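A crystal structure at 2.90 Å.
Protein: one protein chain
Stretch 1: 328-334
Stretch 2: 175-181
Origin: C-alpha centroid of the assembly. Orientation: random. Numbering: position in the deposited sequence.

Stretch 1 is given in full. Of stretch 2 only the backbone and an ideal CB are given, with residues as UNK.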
ATOM      1  N   THR A 328      -2.411 -12.712   0.967  1.00 25.76           N
ATOM      2  CA  THR A 328      -1.231 -13.193   0.283  1.00 25.93           C
ATOM      3  C   THR A 328      -0.781 -12.113  -0.700  1.00 25.01           C
ATOM      4  O   THR A 328      -1.453 -11.102  -0.868  1.00 23.67           O
ATOM      5  CB  THR A 328      -1.494 -14.571  -0.406  1.00 27.11           C
ATOM      6  OG1 THR A 328      -0.266 -15.252  -0.715  1.00 27.98           O
ATOM      7  CG2 THR A 328      -2.290 -14.368  -1.655  1.00 27.46           C
ATOM      8  N   ALA A 329       0.370 -12.349  -1.330  1.00 25.51           N
ATOM      9  CA  ALA A 329       1.046 -11.362  -2.182  1.00 25.09           C
ATOM     10  C   ALA A 329       1.014  -9.972  -1.567  1.00 23.69           C
ATOM     11  O   ALA A 329       0.694  -9.025  -2.232  1.00 22.81           O
ATOM     12  CB  ALA A 329       0.447 -11.327  -3.531  1.00 25.43           C
ATOM     13  N   ILE A 330       1.329  -9.858  -0.285  1.00 23.32           N
ATOM     14  CA  ILE A 330       1.331  -8.548   0.344  1.00 22.94           C
ATOM     15  C   ILE A 330       2.604  -7.768   0.100  1.00 24.10           C
ATOM     16  O   ILE A 330       3.709  -8.299   0.156  1.00 26.24           O
ATOM     17  CB  ILE A 330       1.195  -8.672   1.825  1.00 22.66           C
ATOM     18  CG1 ILE A 330      -0.148  -9.323   2.151  1.00 23.92           C
ATOM     19  CG2 ILE A 330       1.298  -7.335   2.427  1.00 21.32           C
ATOM     20  CD1 ILE A 330      -0.319  -9.744   3.601  1.00 23.92           C
ATOM     21  N   GLY A 331       2.482  -6.484  -0.165  1.00 24.44           N
ATOM     22  CA  GLY A 331       3.671  -5.638  -0.283  1.00 24.99           C
ATOM     23  C   GLY A 331       3.228  -4.211  -0.196  1.00 24.95           C
ATOM     24  O   GLY A 331       2.023  -3.929  -0.209  1.00 24.58           O
ATOM     25  N   GLY A 332       4.181  -3.298  -0.101  1.00 25.86           N
ATOM     26  CA  GLY A 332       3.804  -1.924   0.104  1.00 25.82           C
ATOM     27  C   GLY A 332       4.915  -1.068   0.605  1.00 27.21           C
ATOM     28  O   GLY A 332       6.093  -1.448   0.536  1.00 30.28           O
ATOM     29  N   TYR A 333       4.569   0.098   1.113  1.00 26.70           N
ATOM     30  CA  TYR A 333       5.573   1.060   1.418  1.00 27.61           C
ATOM     31  C   TYR A 333       5.141   1.865   2.578  1.00 28.01           C
ATOM     32  O   TYR A 333       3.954   2.069   2.772  1.00 28.54           O
ATOM     33  CB  TYR A 333       5.721   1.957   0.228  1.00 28.26           C
ATOM     34  CG  TYR A 333       7.017   2.700   0.185  1.00 29.78           C
ATOM     35  CD1 TYR A 333       7.144   3.929   0.744  1.00 31.04           C
ATOM     36  CD2 TYR A 333       8.121   2.158  -0.426  1.00 30.72           C
ATOM     37  CE1 TYR A 333       8.345   4.617   0.662  1.00 33.50           C
ATOM     38  CE2 TYR A 333       9.309   2.816  -0.478  1.00 32.40           C
ATOM     39  CZ  TYR A 333       9.431   4.052   0.054  1.00 33.93           C
ATOM     40  OH  TYR A 333      10.663   4.703  -0.027  1.00 36.69           O
ATOM     41  N   GLN A 334       6.095   2.324   3.361  1.00 29.37           N
ATOM     42  CA  GLN A 334       5.825   3.247   4.463  1.00 30.65           C
ATOM     43  C   GLN A 334       6.512   4.551   4.082  1.00 31.87           C
ATOM     44  O   GLN A 334       7.700   4.565   3.806  1.00 33.91           O
ATOM     45  CB  GLN A 334       6.452   2.715   5.726  1.00 31.95           C
ATOM     46  CG  GLN A 334       6.605   3.724   6.838  1.00 36.23           C
ATOM     47  CD  GLN A 334       5.695   3.428   8.008  1.00 40.51           C
ATOM     48  OE1 GLN A 334       5.706   2.384   8.588  1.00 44.16           O
ATOM     49  NE2 GLN A 334       4.909   4.340   8.334  1.00 41.59           N
ATOM     50  N   UNK A 175       8.464  -8.618  -5.020  1.00 37.82           N
ATOM     51  CA  UNK A 175       7.859  -7.283  -4.920  1.00 36.15           C
ATOM     52  C   UNK A 175       6.627  -7.213  -5.755  1.00 35.47           C
ATOM     53  O   UNK A 175       6.700  -7.262  -6.959  1.00 37.54           O
ATOM     54  CB  UNK A 175       8.841  -6.190  -5.348  1.00 36.15           C
ATOM     55  N   UNK A 176       5.482  -7.080  -5.128  1.00 33.29           N
ATOM     56  CA  UNK A 176       4.243  -6.988  -5.871  1.00 33.72           C
ATOM     57  C   UNK A 176       3.807  -5.541  -6.132  1.00 33.26           C
ATOM     58  O   UNK A 176       2.690  -5.320  -6.557  1.00 33.37           O
ATOM     59  CB  UNK A 176       3.141  -7.733  -5.116  1.00 33.72           C
ATOM     60  N   UNK A 177       4.662  -4.565  -5.850  1.00 32.42           N
ATOM     61  CA  UNK A 177       4.355  -3.191  -6.187  1.00 32.73           C
ATOM     62  C   UNK A 177       5.146  -2.710  -7.440  1.00 35.27           C
ATOM     63  O   UNK A 177       6.361  -2.485  -7.362  1.00 35.95           O
ATOM     64  CB  UNK A 177       4.661  -2.294  -4.986  1.00 32.73           C
ATOM     65  N   UNK A 178       4.451  -2.556  -8.571  1.00 37.38           N
ATOM     66  CA  UNK A 178       5.068  -1.969  -9.774  1.00 40.69           C
ATOM     67  C   UNK A 178       5.445  -0.515  -9.496  1.00 40.09           C
ATOM     68  O   UNK A 178       6.465  -0.066  -9.940  1.00 41.48           O
ATOM     69  CB  UNK A 178       4.122  -2.055 -10.974  1.00 40.69           C
ATOM     70  N   UNK A 179       4.601   0.230  -8.790  1.00 38.64           N
ATOM     71  CA  UNK A 179       4.847   1.673  -8.613  1.00 38.55           C
ATOM     72  C   UNK A 179       3.926   2.333  -7.570  1.00 36.34           C
ATOM     73  O   UNK A 179       2.812   1.897  -7.317  1.00 36.04           O
ATOM     74  CB  UNK A 179       4.674   2.386  -9.956  1.00 38.55           C
ATOM     75  N   UNK A 180       4.382   3.409  -6.978  1.00 35.67           N
ATOM     76  CA  UNK A 180       3.479   4.253  -6.202  1.00 34.60           C
ATOM     77  C   UNK A 180       3.698   5.679  -6.672  1.00 36.83           C
ATOM     78  O   UNK A 180       4.841   6.079  -6.960  1.00 38.44           O
ATOM     79  CB  UNK A 180       3.716   4.114  -4.697  1.00 34.60           C
ATOM     80  N   UNK A 181       2.617   6.440  -6.759  1.00 37.37           N
ATOM     81  CA  UNK A 181       2.682   7.734  -7.383  1.00 39.55           C
ATOM     82  C   UNK A 181       1.709   8.562  -6.620  1.00 38.92           C
ATOM     83  O   UNK A 181       0.599   8.086  -6.381  1.00 39.37           O
ATOM     84  CB  UNK A 181       2.375   7.697  -8.882  1.00 39.55           C
TER

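At position 175 the CA-to-CB bond points away from the first stretch, and no atom of that stretch lies within 5.5 Å of the ideal CB. Backbone angles of -110/113° are widely tolerated, so stretch 1 imposes little here and many side chains, polar ones included, would suit. The residue is Asn175. With chi1 in t its amide reaches forward along its own chain, and Asn175 OD1 accepts a hydrogen bond from the backbone N of position 177 at 2.9 Å, bracing the chain across position 176.

Position 176 faces the first stretch, near Gly331. The ideal CB lies 4.0 Å from Ala329 O, and beyond it is a glycine backbone with no side chain in the way. A compact, apolar residue would fit, such as alanine or proline; a phi of -95° is somewhat wide for proline but does not exclude it. Pro176 is found. Its ring packs on the open backbone, CG reaching 3.7 Å from Gly331 CA and 3.8 Å from Ala329 O. The absence of a side chain at Gly331 is essential to this fit, since an ideal CB there would come within 2.5 Å of Pro176 CG.

Position 177 also points toward stretch 1, but its ideal CB is still 5.0 Å from Gly332 N. The extended backbone is comfortable for β-branched residues without demanding one, and the remaining gap, floored by two consecutive glycines, calls for an aliphatic chain reaching past CB: isoleucine, leucine, perhaps methionine. Ile177 fills it with chi1 m and chi2 p, bringing CD1 to 3.2 Å from Gly331 C and 3.3 Å from Gly332 N. These are close approaches for a methyl group against a peptide unit, so the packing is tight.

The chain turns a corner at 178, where angles of -65/-40° suit most residues and the side chain is out of reach of stretch 1; the residue is Ser178. Position 179 is likewise beyond reach, its extended backbone open to many residues, and holds Ser179.

At 180 the CB again points toward the first stretch, yet nothing there is within 5.5 Å of it. Only a longer side chain can bridge the space to Tyr333 CB, and that apolar target favours isoleucine, leucine or methionine. Ile180, with chi1 m and chi2 t, extends CD1 to 3.8 Å from Tyr333 CB; the tyrosine ring itself leads away.

Position 181 lies out of reach in a β conformation and accepts many residues; it is Ser181.

Stretch 2 175-181: NPISSIS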
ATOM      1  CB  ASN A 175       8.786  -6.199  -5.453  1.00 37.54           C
ATOM      2  CG  ASN A 175       8.199  -4.825  -5.284  1.00 37.79           C
ATOM      3  OD1 ASN A 175       7.209  -4.664  -4.565  1.00 40.03           O
ATOM      4  ND2 ASN A 175       8.795  -3.826  -5.934  1.00 38.76           N
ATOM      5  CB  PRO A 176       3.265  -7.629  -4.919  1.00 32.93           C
ATOM      6  CG  PRO A 176       3.766  -7.288  -3.585  1.00 30.75           C
ATOM      7  CD  PRO A 176       5.252  -7.198  -3.687  1.00 31.38           C
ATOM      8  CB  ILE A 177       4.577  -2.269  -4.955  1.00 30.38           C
ATOM      9  CG1 ILE A 177       3.325  -2.261  -4.126  1.00 30.01           C
ATOM     10  CG2 ILE A 177       4.804  -0.853  -5.376  1.00 29.87           C
ATOM     11  CD1 ILE A 177       3.203  -3.387  -3.266  1.00 30.67           C
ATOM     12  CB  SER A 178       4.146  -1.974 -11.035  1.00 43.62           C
ATOM     13  OG  SER A 178       3.288  -3.110 -11.145  1.00 44.49           O
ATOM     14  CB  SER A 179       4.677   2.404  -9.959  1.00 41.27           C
ATOM     15  OG  SER A 179       3.363   2.885 -10.106  1.00 40.81           O
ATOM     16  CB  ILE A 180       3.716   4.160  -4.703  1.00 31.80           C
ATOM     17  CG1 ILE A 180       3.556   2.713  -4.275  1.00 30.76           C
ATOM     18  CG2 ILE A 180       2.721   4.989  -4.008  1.00 30.64           C
ATOM     19  CD1 ILE A 180       3.467   2.462  -2.803  1.00 27.51           C
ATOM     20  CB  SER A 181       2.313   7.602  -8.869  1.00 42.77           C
ATOM     21  OG  SER A 181       1.709   8.765  -9.423  1.00 45.90           O
TER
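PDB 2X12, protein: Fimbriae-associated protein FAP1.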